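Local coordinates for cytochrome C-type biogenesis protein ccmF (PDB 6ZMQ) that acts as a membrane-bound cytochrome c heme lyase that binds heme b and probably handles heme during cytochrome c maturation, at residues Phe279-Arg284 with Glu363-Leu367; Arg501-Ser506 with Tyr643-Pro647; Pro592-Tyr596 with Met607-Arg611. All coordinates share one frame; numbering follows the deposited sequence.

Contact 1. Residues Phe279-Arg284 with Glu363-Leu367. With HEM (protoporphyrin IX containing Fe), chain B.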
loop_
_atom_site.group_PDB
_atom_site.type_symbol
_atom_site.label_atom_id
_atom_site.label_comp_id
_atom_site.label_asym_id
_atom_site.label_seq_id
_atom_site.Cartn_x
_atom_site.Cartn_y
_atom_site.Cartn_z
ATOM N N PHE A 279 2.528 19.532 1.225
ATOM C CA PHE A 279 1.841 20.532 0.409
ATOM C C PHE A 279 1.789 21.879 1.128
ATOM O O PHE A 279 2.016 22.873 0.494
ATOM C CB PHE A 279 0.417 20.056 0.200
ATOM C CG PHE A 279 -0.436 21.146 -0.353
ATOM C CD1 PHE A 279 -0.263 21.582 -1.640
ATOM C CD2 PHE A 279 -1.337 21.802 0.442
ATOM C CE1 PHE A 279 -1.013 22.621 -2.140
ATOM C CE2 PHE A 279 -2.084 22.843 -0.061
ATOM C CZ PHE A 279 -1.930 23.246 -1.353
ATOM N N VAL A 280 1.523 21.917 2.423
ATOM C CA VAL A 280 1.425 23.232 3.104
ATOM C C VAL A 280 2.738 23.977 2.994
ATOM O O VAL A 280 2.717 25.105 2.593
ATOM C CB VAL A 280 1.036 23.102 4.576
ATOM C CG1 VAL A 280 1.264 24.390 5.313
ATOM C CG2 VAL A 280 -0.397 22.689 4.695
ATOM N N GLN A 281 3.842 23.346 3.335
ATOM C CA GLN A 281 5.079 24.117 3.297
ATOM C C GLN A 281 5.500 24.371 1.853
ATOM O O GLN A 281 6.027 25.455 1.553
ATOM C CB GLN A 281 6.197 23.487 4.132
ATOM C CG GLN A 281 7.146 22.622 3.437
ATOM C CD GLN A 281 8.199 22.027 4.353
ATOM O OE1 GLN A 281 7.875 21.340 5.308
ATOM N NE2 GLN A 281 9.469 22.264 4.040
ATOM N N GLN A 282 5.112 23.447 0.930
ATOM C CA GLN A 282 5.256 23.626 -0.523
ATOM C C GLN A 282 4.570 24.898 -0.980
ATOM O O GLN A 282 5.050 25.596 -1.878
ATOM C CB GLN A 282 4.670 22.439 -1.312
ATOM C CG GLN A 282 5.487 21.154 -1.448
ATOM C CD GLN A 282 4.676 20.037 -2.090
ATOM O OE1 GLN A 282 3.852 20.281 -2.971
ATOM N NE2 GLN A 282 4.872 18.817 -1.614
ATOM N N THR A 283 3.449 25.219 -0.349
ATOM C CA THR A 283 2.764 26.449 -0.675
ATOM C C THR A 283 2.917 27.541 0.383
ATOM O O THR A 283 2.474 28.670 0.135
ATOM C CB THR A 283 1.288 26.153 -0.957
ATOM O OG1 THR A 283 0.785 25.220 0.004
ATOM C CG2 THR A 283 1.143 25.555 -2.353
ATOM N N ARG A 284 3.487 27.266 1.572
ATOM C CA ARG A 284 3.435 28.311 2.600
ATOM C C ARG A 284 4.649 28.388 3.521
ATOM O O ARG A 284 4.769 29.363 4.274
ATOM C CB ARG A 284 2.170 28.144 3.467
ATOM C CG ARG A 284 1.712 29.390 4.179
ATOM C CD ARG A 284 0.320 29.759 3.741
ATOM N NE ARG A 284 0.033 31.139 4.092
ATOM C CZ ARG A 284 -0.405 32.037 3.220
ATOM N NH1 ARG A 284 -0.621 31.685 1.959
ATOM N NH2 ARG A 284 -0.644 33.278 3.610
ATOM N N GLU A 363 -4.528 26.024 6.767
ATOM C CA GLU A 363 -3.386 25.406 7.444
ATOM C C GLU A 363 -3.799 24.708 8.734
ATOM O O GLU A 363 -3.296 23.623 9.047
ATOM C CB GLU A 363 -2.326 26.457 7.772
ATOM C CG GLU A 363 -1.693 27.119 6.589
ATOM C CD GLU A 363 -2.081 28.585 6.493
ATOM O OE1 GLU A 363 -3.298 28.858 6.407
ATOM O OE2 GLU A 363 -1.185 29.454 6.481
ATOM N N GLY A 364 -4.694 25.332 9.505
ATOM C CA GLY A 364 -5.161 24.720 10.741
ATOM C C GLY A 364 -6.018 23.493 10.498
ATOM O O GLY A 364 -5.935 22.506 11.238
ATOM N N ALA A 365 -6.839 23.536 9.445
ATOM C CA ALA A 365 -7.645 22.380 9.067
ATOM C C ALA A 365 -6.776 21.240 8.547
ATOM O O ALA A 365 -7.004 20.079 8.913
ATOM C CB ALA A 365 -8.689 22.791 8.030
ATOM N N LEU A 366 -5.755 21.549 7.726
ATOM C CA LEU A 366 -4.879 20.496 7.211
ATOM C C LEU A 366 -4.007 19.911 8.312
ATOM O O LEU A 366 -3.737 18.705 8.324
ATOM C CB LEU A 366 -3.974 20.988 6.076
ATOM C CG LEU A 366 -4.361 21.435 4.650
ATOM C CD1 LEU A 366 -3.251 21.090 3.645
ATOM C CD2 LEU A 366 -5.700 20.969 4.156
ATOM N N LEU A 367 -3.578 20.748 9.260
ATOM C CA LEU A 367 -2.730 20.284 10.350
ATOM C C LEU A 367 -3.526 19.461 11.352
ATOM O O LEU A 367 -3.012 18.466 11.878
ATOM C CB LEU A 367 -2.059 21.492 11.007
ATOM C CG LEU A 367 -0.890 21.462 12.000
ATOM C CD1 LEU A 367 -1.268 21.141 13.432
ATOM C CD2 LEU A 367 0.134 20.453 11.491
HETATM C CHA HEM B . -4.541 17.434 -1.974
HETATM C CHB HEM B . -7.074 18.822 1.984
HETATM C CHC HEM B . -7.653 14.109 3.248
HETATM C CHD HEM B . -5.535 12.827 -0.955
HETATM C C1A HEM B . -5.181 18.171 -0.990
HETATM C C2A HEM B . -5.178 19.593 -0.963
HETATM C C3A HEM B . -5.880 19.986 0.138
HETATM C C4A HEM B . -6.324 18.833 0.812
HETATM C CMA HEM B . -6.144 21.398 0.577
HETATM C CAA HEM B . -4.523 20.522 -1.973
HETATM C CBA HEM B . -5.374 20.672 -3.248
HETATM C CGA HEM B . -6.702 21.322 -2.952
HETATM O O1A HEM B . -7.764 20.697 -3.178
HETATM O O2A HEM B . -6.736 22.482 -2.482
HETATM C C1B HEM B . -7.412 17.630 2.657
HETATM C C2B HEM B . -7.988 17.607 3.949
HETATM C C3B HEM B . -8.154 16.307 4.316
HETATM C C4B HEM B . -7.633 15.500 3.213
HETATM C CMB HEM B . -8.367 18.796 4.774
HETATM C CAB HEM B . -8.710 15.780 5.568
HETATM C CBB HEM B . -7.690 15.401 6.585
HETATM C C1C HEM B . -7.202 13.366 2.179
HETATM C C2C HEM B . -7.423 12.000 1.999
HETATM C C3C HEM B . -6.820 11.668 0.810
HETATM C C4C HEM B . -6.232 12.826 0.248
HETATM C CMC HEM B . -8.156 11.042 2.902
HETATM C CAC HEM B . -6.789 10.335 0.236
HETATM C CBC HEM B . -7.763 9.968 -0.819
HETATM C C1D HEM B . -5.013 13.966 -1.588
HETATM C C2D HEM B . -4.179 13.955 -2.795
HETATM C C3D HEM B . -3.892 15.242 -3.094
HETATM C C4D HEM B . -4.575 16.043 -2.052
HETATM C CMD HEM B . -3.725 12.738 -3.554
HETATM C CAD HEM B . -3.053 15.754 -4.254
HETATM C CBD HEM B . -1.684 16.197 -3.721
HETATM C CGD HEM B . -0.694 16.602 -4.788
HETATM O O1D HEM B . -0.420 17.806 -4.994
HETATM O O2D HEM B . -0.121 15.726 -5.460
HETATM N NA HEM B . -5.876 17.738 0.122
HETATM N NB HEM B . -7.205 16.354 2.271
HETATM N NC HEM B . -6.515 13.857 1.102
HETATM N ND HEM B . -5.208 15.215 -1.216
HETATM FE FE HEM B . -6.320 15.796 0.468
#
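Leu366 reaches across to Phe279 and Val280 with one methyl and to the heme with the other. Its CD1 sits against Val280 CG2 at 3.4 Å, the two side chains running antiparallel alongside each other, and the same methyl meets the edge of the Phe279 ring, with CD2 of the phenylalanine 3.8 Å away. That second pair is roughly perpendicular. Leu366 CD2 turns to the porphyrin and lies 3.3 Å from the heme meso carbon CHB. Phe279 holds its CG anti to the backbone N (chi1 167°), which brings the ring in beside the heme: the first carbon of a propionate, HEM CAA, sits over one face, offset toward the rim, while Thr283 OG1 lies over the opposite face. That hydroxyl is itself tied down, donating to Phe279 O (2.7 Å); it and Thr283 N come to that oxygen from opposite faces of its plane.

The two segments belong to antiparallel helices, 158° apart in direction with local axes 11.3 Å from each other, so side chains rather than backbones bridge between them. This is one wall of the heme b pocket, in helices predicted to span the membrane: His276, an axial ligand of the iron, lies one turn before Val280, and Leu366 packs near its side chain. Phe279 also touches Arg502 and Arg503 of helix 501-525.

Past Val280 the contact turns polar. Arg284, bent at chi2, brings CD and NE up to Glu363 OE2, NE forming a salt bridge of 3.2 Å, its guanidinium turned 75° from the carboxylate plane and approached obliquely. The arginine is exposed, the glutamate buried; the other carboxylate oxygen, Glu363 OE1, accepts a hydrogen bond from the backbone N of Arg429.

Contact 2. Residues Arg501-Ser506 with Tyr643-Pro647; sequences RRRVGS and YILWP. With HEM (protoporphyrin IX containing Fe), chain B.
Ile644 packs its CD1 against the backbone of the first turns of helix 501-525, and this is the dense part of the contact. The methyl lies 3.4 Å from Ser506 N and 3.6 Å from Gly505 C; since Gly505 has no CB, nothing stands between that methyl and the main chain. With chi1 at -47°, Ile644 sends CG1 beside its own backbone N and toward this helix, while CG2 goes to the heme, 3.4 Å from HEM O2D. Next to it the Tyr643 ring is flanked by Val504 CG1, 3.6 Å from its CE2, and by Arg501 CG; its hydroxyl is hydrogen-bonded to Leu498 O.

The outer side is looser. There the chain has left the helix at Leu645, and Arg501 stretches out to lay its guanidinium flat on Trp646, centres 4.7 Å apart and planes at 8°, with Pro647 CG at the guanidinium edge. Trp646 is exposed, and a phosphatidylethanolamine touches it.

No hydrogen bond joins the two segments; Arg502, Arg503 and Ser506 turn to the heme propionates instead. Arg502 gives two weak bonds, from NE and NH1, to HEM O1D, Arg503 lays a guanidinium face over HEM O2A, and Ser506 OG sits 2.7 Å from HEM O1A. So much positive charge around the propionates would probably keep them ionised and fix the polar end of the heme.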
loop_
_atom_site.group_PDB
_atom_site.type_symbol
_atom_site.label_atom_id
_atom_site.label_comp_id
_atom_site.label_asym_id
_atom_site.label_seq_id
_atom_site.Cartn_x
_atom_site.Cartn_y
_atom_site.Cartn_z
ATOM N N ARG A 501 -4.119 21.134 -12.539
ATOM C CA ARG A 501 -4.199 19.677 -12.412
ATOM C C ARG A 501 -4.251 19.224 -10.955
ATOM O O ARG A 501 -4.923 18.231 -10.634
ATOM C CB ARG A 501 -3.003 19.048 -13.123
ATOM C CG ARG A 501 -3.280 18.721 -14.568
ATOM C CD ARG A 501 -1.994 18.515 -15.357
ATOM N NE ARG A 501 -2.200 17.687 -16.541
ATOM C CZ ARG A 501 -2.704 18.135 -17.691
ATOM N NH1 ARG A 501 -2.985 17.287 -18.665
ATOM N NH2 ARG A 501 -3.006 19.421 -17.840
ATOM N N ARG A 502 -3.566 19.965 -10.069
ATOM C CA ARG A 502 -3.537 19.646 -8.643
ATOM C C ARG A 502 -4.922 19.756 -8.016
ATOM O O ARG A 502 -5.390 18.813 -7.365
ATOM C CB ARG A 502 -2.560 20.568 -7.914
ATOM C CG ARG A 502 -1.181 20.719 -8.536
ATOM C CD ARG A 502 -0.355 21.636 -7.648
ATOM N NE ARG A 502 0.011 20.985 -6.392
ATOM C CZ ARG A 502 0.912 21.460 -5.540
ATOM N NH1 ARG A 502 1.278 20.745 -4.484
ATOM N NH2 ARG A 502 1.501 22.624 -5.784
ATOM N N ARG A 503 -5.614 20.880 -8.259
ATOM C CA ARG A 503 -6.923 21.108 -7.652
ATOM C C ARG A 503 -7.991 20.158 -8.193
ATOM O O ARG A 503 -8.699 19.540 -7.397
ATOM C CB ARG A 503 -7.360 22.562 -7.856
ATOM C CG ARG A 503 -6.684 23.613 -6.960
ATOM C CD ARG A 503 -7.257 23.687 -5.538
ATOM N NE ARG A 503 -6.727 24.817 -4.762
ATOM C CZ ARG A 503 -5.511 24.882 -4.214
ATOM N NH1 ARG A 503 -5.099 26.006 -3.647
ATOM N NH2 ARG A 503 -4.677 23.855 -4.293
ATOM N N VAL A 504 -8.070 19.956 -9.515
ATOM C CA VAL A 504 -9.161 19.146 -10.067
ATOM C C VAL A 504 -8.916 17.650 -9.823
ATOM O O VAL A 504 -9.848 16.903 -9.465
ATOM C CB VAL A 504 -9.401 19.487 -11.560
ATOM C CG1 VAL A 504 -8.128 19.450 -12.383
ATOM C CG2 VAL A 504 -10.495 18.616 -12.191
ATOM N N GLY A 505 -7.658 17.195 -9.965
ATOM C CA GLY A 505 -7.329 15.818 -9.624
ATOM C C GLY A 505 -7.488 15.528 -8.146
ATOM O O GLY A 505 -7.949 14.446 -7.763
ATOM N N SER A 506 -7.158 16.510 -7.299
ATOM C CA SER A 506 -7.359 16.372 -5.864
ATOM C C SER A 506 -8.836 16.305 -5.518
ATOM O O SER A 506 -9.215 15.561 -4.615
ATOM C CB SER A 506 -6.690 17.529 -5.120
ATOM O OG SER A 506 -7.593 18.606 -4.939
ATOM N N TYR A 643 -4.139 11.933 -12.754
ATOM C CA TYR A 643 -4.394 13.240 -13.364
ATOM C C TYR A 643 -3.561 14.337 -12.704
ATOM O O TYR A 643 -3.317 15.383 -13.319
ATOM C CB TYR A 643 -5.895 13.583 -13.341
ATOM C CG TYR A 643 -6.292 14.740 -14.261
ATOM C CD1 TYR A 643 -6.617 14.496 -15.591
ATOM C CD2 TYR A 643 -6.306 16.068 -13.819
ATOM C CE1 TYR A 643 -6.957 15.525 -16.451
ATOM C CE2 TYR A 643 -6.639 17.105 -14.679
ATOM C CZ TYR A 643 -6.970 16.822 -15.991
ATOM O OH TYR A 643 -7.310 17.835 -16.857
ATOM N N ILE A 644 -3.146 14.141 -11.443
ATOM C CA ILE A 644 -2.162 15.059 -10.852
ATOM C C ILE A 644 -0.842 14.995 -11.628
ATOM O O ILE A 644 -0.190 16.020 -11.876
ATOM C CB ILE A 644 -1.957 14.766 -9.352
ATOM C CG1 ILE A 644 -3.305 14.608 -8.629
ATOM C CG2 ILE A 644 -1.089 15.866 -8.708
ATOM C CD1 ILE A 644 -3.928 15.893 -8.130
ATOM N N LEU A 645 -0.459 13.796 -12.064
ATOM C CA LEU A 645 0.621 13.603 -13.020
ATOM C C LEU A 645 0.127 13.915 -14.440
ATOM O O LEU A 645 -1.024 14.296 -14.662
ATOM C CB LEU A 645 1.141 12.174 -12.903
ATOM C CG LEU A 645 1.442 11.824 -11.443
ATOM C CD1 LEU A 645 1.482 10.335 -11.219
ATOM C CD2 LEU A 645 2.739 12.458 -10.983
ATOM N N TRP A 646 1.008 13.757 -15.426
ATOM C CA TRP A 646 0.577 14.008 -16.800
ATOM C C TRP A 646 -0.096 12.766 -17.379
ATOM O O TRP A 646 0.479 11.670 -17.316
ATOM C CB TRP A 646 1.749 14.456 -17.673
ATOM C CG TRP A 646 1.347 15.410 -18.769
ATOM C CD1 TRP A 646 1.304 16.773 -18.690
ATOM C CD2 TRP A 646 0.974 15.075 -20.114
ATOM N NE1 TRP A 646 0.904 17.306 -19.891
ATOM C CE2 TRP A 646 0.701 16.286 -20.785
ATOM C CE3 TRP A 646 0.838 13.871 -20.813
ATOM C CZ2 TRP A 646 0.299 16.328 -22.120
ATOM C CZ3 TRP A 646 0.439 13.914 -22.143
ATOM C CH2 TRP A 646 0.176 15.134 -22.780
ATOM N N PRO A 647 -1.336 12.884 -17.905
ATOM C CA PRO A 647 -2.066 11.779 -18.545
ATOM C C PRO A 647 -1.351 11.192 -19.760
ATOM O O PRO A 647 -1.491 9.994 -19.985
ATOM C CB PRO A 647 -3.391 12.422 -18.986
ATOM C CG PRO A 647 -3.222 13.884 -18.825
ATOM C CD PRO A 647 -2.172 14.092 -17.788
HETATM C CHA HEM B . -4.541 17.434 -1.974
HETATM C CHB HEM B . -7.074 18.822 1.984
HETATM C CHC HEM B . -7.653 14.109 3.248
HETATM C CHD HEM B . -5.535 12.827 -0.955
HETATM C C1A HEM B . -5.181 18.171 -0.990
HETATM C C2A HEM B . -5.178 19.593 -0.963
HETATM C C3A HEM B . -5.880 19.986 0.138
HETATM C C4A HEM B . -6.324 18.833 0.812
HETATM C CMA HEM B . -6.144 21.398 0.577
HETATM C CAA HEM B . -4.523 20.522 -1.973
HETATM C CBA HEM B . -5.374 20.672 -3.248
HETATM C CGA HEM B . -6.702 21.322 -2.952
HETATM O O1A HEM B . -7.764 20.697 -3.178
HETATM O O2A HEM B . -6.736 22.482 -2.482
HETATM C C1B HEM B . -7.412 17.630 2.657
HETATM C C2B HEM B . -7.988 17.607 3.949
HETATM C C3B HEM B . -8.154 16.307 4.316
HETATM C C4B HEM B . -7.633 15.500 3.213
HETATM C CMB HEM B . -8.367 18.796 4.774
HETATM C CAB HEM B . -8.710 15.780 5.568
HETATM C CBB HEM B . -7.690 15.401 6.585
HETATM C C1C HEM B . -7.202 13.366 2.179
HETATM C C2C HEM B . -7.423 12.000 1.999
HETATM C C3C HEM B . -6.820 11.668 0.810
HETATM C C4C HEM B . -6.232 12.826 0.248
HETATM C CMC HEM B . -8.156 11.042 2.902
HETATM C CAC HEM B . -6.789 10.335 0.236
HETATM C CBC HEM B . -7.763 9.968 -0.819
HETATM C C1D HEM B . -5.013 13.966 -1.588
HETATM C C2D HEM B . -4.179 13.955 -2.795
HETATM C C3D HEM B . -3.892 15.242 -3.094
HETATM C C4D HEM B . -4.575 16.043 -2.052
HETATM C CMD HEM B . -3.725 12.738 -3.554
HETATM C CAD HEM B . -3.053 15.754 -4.254
HETATM C CBD HEM B . -1.684 16.197 -3.721
HETATM C CGD HEM B . -0.694 16.602 -4.788
HETATM O O1D HEM B . -0.420 17.806 -4.994
HETATM O O2D HEM B . -0.121 15.726 -5.460
HETATM N NA HEM B . -5.876 17.738 0.122
HETATM N NB HEM B . -7.205 16.354 2.271
HETATM N NC HEM B . -6.515 13.857 1.102
HETATM N ND HEM B . -5.208 15.215 -1.216
HETATM FE FE HEM B . -6.320 15.796 0.468
#

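Contact 3. Residues Pro592-Tyr596 with Met607-Arg611; sequences PKVIY and MDFDR
Lys593 lays its aliphatic chain across the carboxylate of Asp608, the two side chains roughly perpendicular. CB and CG only skirt it. CD comes closest, 3.2 Å from Asp608 OD1, and is also near the backbone N of Asp610; CE then sits 3.3 Å from Asp608 OD2. Turns at chi3 (-70°) and chi4 (-65°) fold the tip away, so that NZ misses a salt bridge with Asp608, standing 4.6 Å from OD2, and makes instead a long one with Asp610 OD1 at 3.9 Å. The ammonium also has a cation-pi partner in Trp251. A leucine in its place would probably leave Asp608 and Asp610 without this nearby positive charge, leaning on the weak, long ion pairs with Arg620.

Ile595 flanks the same carboxylate, its CG2 resting near Asp608 OD1. Beyond it the main chains pair: Tyr596 N donates to Met607 O at 3.1 Å, and Met607 N returns the bond to Tyr596 O at 2.9 Å. Their side chains barely meet, Met607 CE approaching the tyrosine ring obliquely.

These reciprocal bonds make a single antiparallel bridge, a hydrogen-bonded pair, where the chain leaving edge strand 593-594 of one four-stranded sheet meets strand 603-608 of another within the beta domain.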
loop_
_atom_site.group_PDB
_atom_site.type_symbol
_atom_site.label_atom_id
_atom_site.label_comp_id
_atom_site.label_asym_id
_atom_site.label_seq_id
_atom_site.Cartn_x
_atom_site.Cartn_y
_atom_site.Cartn_z
ATOM N N PRO A 592 -8.965 -24.288 0.279
ATOM C CA PRO A 592 -9.355 -22.880 0.189
ATOM C C PRO A 592 -10.391 -22.638 -0.896
ATOM O O PRO A 592 -10.459 -23.336 -1.923
ATOM C CB PRO A 592 -8.031 -22.164 -0.105
ATOM C CG PRO A 592 -7.291 -23.119 -0.890
ATOM C CD PRO A 592 -7.623 -24.466 -0.311
ATOM N N LYS A 593 -11.244 -21.664 -0.616
ATOM C CA LYS A 593 -12.319 -21.253 -1.495
ATOM C C LYS A 593 -11.830 -20.191 -2.476
ATOM O O LYS A 593 -10.855 -19.474 -2.220
ATOM C CB LYS A 593 -13.467 -20.687 -0.659
ATOM C CG LYS A 593 -13.966 -21.671 0.372
ATOM C CD LYS A 593 -15.048 -21.148 1.270
ATOM C CE LYS A 593 -14.500 -20.098 2.221
ATOM N NZ LYS A 593 -13.520 -20.678 3.168
ATOM N N VAL A 594 -12.527 -20.096 -3.612
ATOM C CA VAL A 594 -12.655 -18.840 -4.353
ATOM C C VAL A 594 -14.147 -18.622 -4.621
ATOM O O VAL A 594 -14.856 -19.490 -5.174
ATOM C CB VAL A 594 -11.819 -18.754 -5.644
ATOM C CG1 VAL A 594 -10.371 -18.409 -5.337
ATOM C CG2 VAL A 594 -11.835 -19.976 -6.410
ATOM N N ILE A 595 -14.623 -17.479 -4.164
ATOM C CA ILE A 595 -16.022 -17.086 -4.152
ATOM C C ILE A 595 -16.457 -16.639 -5.540
ATOM O O ILE A 595 -15.640 -16.203 -6.362
ATOM C CB ILE A 595 -16.192 -15.983 -3.084
ATOM C CG1 ILE A 595 -15.352 -14.746 -3.375
ATOM C CG2 ILE A 595 -15.525 -16.385 -1.837
ATOM C CD1 ILE A 595 -16.040 -13.565 -3.958
ATOM N N TYR A 596 -17.749 -16.757 -5.824
ATOM C CA TYR A 596 -18.290 -16.081 -6.997
ATOM C C TYR A 596 -19.195 -14.952 -6.530
ATOM O O TYR A 596 -19.906 -15.089 -5.526
ATOM C CB TYR A 596 -19.010 -17.041 -7.954
ATOM C CG TYR A 596 -19.887 -16.345 -8.983
ATOM C CD1 TYR A 596 -19.321 -15.657 -10.059
ATOM C CD2 TYR A 596 -21.270 -16.285 -8.820
ATOM C CE1 TYR A 596 -20.114 -14.989 -10.978
ATOM C CE2 TYR A 596 -22.065 -15.638 -9.739
ATOM C CZ TYR A 596 -21.485 -14.977 -10.810
ATOM O OH TYR A 596 -22.271 -14.313 -11.725
ATOM N N MET A 607 -20.830 -15.442 -2.747
ATOM C CA MET A 607 -21.243 -16.838 -2.652
ATOM C C MET A 607 -20.034 -17.723 -2.382
ATOM O O MET A 607 -19.055 -17.704 -3.151
ATOM C CB MET A 607 -21.968 -17.258 -3.927
ATOM C CG MET A 607 -23.472 -17.189 -3.791
ATOM S SD MET A 607 -24.176 -16.634 -5.337
ATOM C CE MET A 607 -23.504 -14.969 -5.286
ATOM N N ASP A 608 -20.155 -18.526 -1.315
ATOM C CA ASP A 608 -19.124 -19.260 -0.599
ATOM C C ASP A 608 -19.505 -20.724 -0.441
ATOM O O ASP A 608 -20.688 -21.070 -0.364
ATOM C CB ASP A 608 -18.928 -18.655 0.800
ATOM C CG ASP A 608 -17.494 -18.426 1.137
ATOM O OD1 ASP A 608 -16.683 -18.556 0.218
ATOM O OD2 ASP A 608 -17.185 -18.099 2.302
ATOM N N PHE A 609 -18.492 -21.567 -0.390
ATOM C CA PHE A 609 -18.709 -23.028 -0.337
ATOM C C PHE A 609 -18.675 -23.580 1.091
ATOM O O PHE A 609 -19.612 -24.290 1.437
ATOM C CB PHE A 609 -17.684 -23.684 -1.240
ATOM C CG PHE A 609 -18.243 -24.912 -1.882
ATOM C CD1 PHE A 609 -18.917 -25.840 -1.117
ATOM C CD2 PHE A 609 -18.014 -25.180 -3.214
ATOM C CE1 PHE A 609 -19.409 -26.997 -1.688
ATOM C CE2 PHE A 609 -18.504 -26.339 -3.783
ATOM C CZ PHE A 609 -19.207 -27.240 -3.022
ATOM N N ASP A 610 -17.624 -23.245 1.844
ATOM C CA ASP A 610 -17.356 -23.630 3.258
ATOM C C ASP A 610 -16.805 -25.050 3.316
ATOM O O ASP A 610 -15.613 -25.181 3.476
ATOM C CB ASP A 610 -18.453 -23.197 4.218
ATOM C CG ASP A 610 -18.263 -21.762 4.623
ATOM O OD1 ASP A 610 -17.282 -21.193 4.219
ATOM O OD2 ASP A 610 -19.092 -21.256 5.346
ATOM N N ARG A 611 -17.651 -26.040 3.488
ATOM C CA ARG A 611 -17.206 -27.415 3.211
ATOM C C ARG A 611 -18.058 -28.069 2.136
ATOM O O ARG A 611 -19.277 -28.015 2.192
ATOM C CB ARG A 611 -17.279 -28.264 4.473
ATOM C CG ARG A 611 -17.961 -29.605 4.266
ATOM C CD ARG A 611 -17.686 -30.414 5.502
ATOM N NE ARG A 611 -16.247 -30.499 5.560
ATOM C CZ ARG A 611 -15.541 -31.058 4.610
ATOM N NH1 ARG A 611 -14.226 -31.115 4.696
ATOM N NH2 ARG A 611 -16.162 -31.557 3.569
#

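In the fold
Contacts 1 and 2 are neighbours, centres about 18 Å apart, and both touch the heme. Contact 1 joins helices 266-284 and 362-384; contact 2 follows it along the chain and joins helix 501-525 to the end of helix 627-644. They meet where Gln282 and Phe279 reach Arg502, so four helices, one in the cytochrome c assembly range and three in the CcmF C-terminal range, close round one cofactor. Contact 3 lies across the chain's centre from contact 1, about 47 Å away (centres), and about 40 Å from contact 2. Its strands fall inside the loop that contact 2 closes: the beta domain is inserted between two heme-lining helices, whose ends contact 2 brings back together.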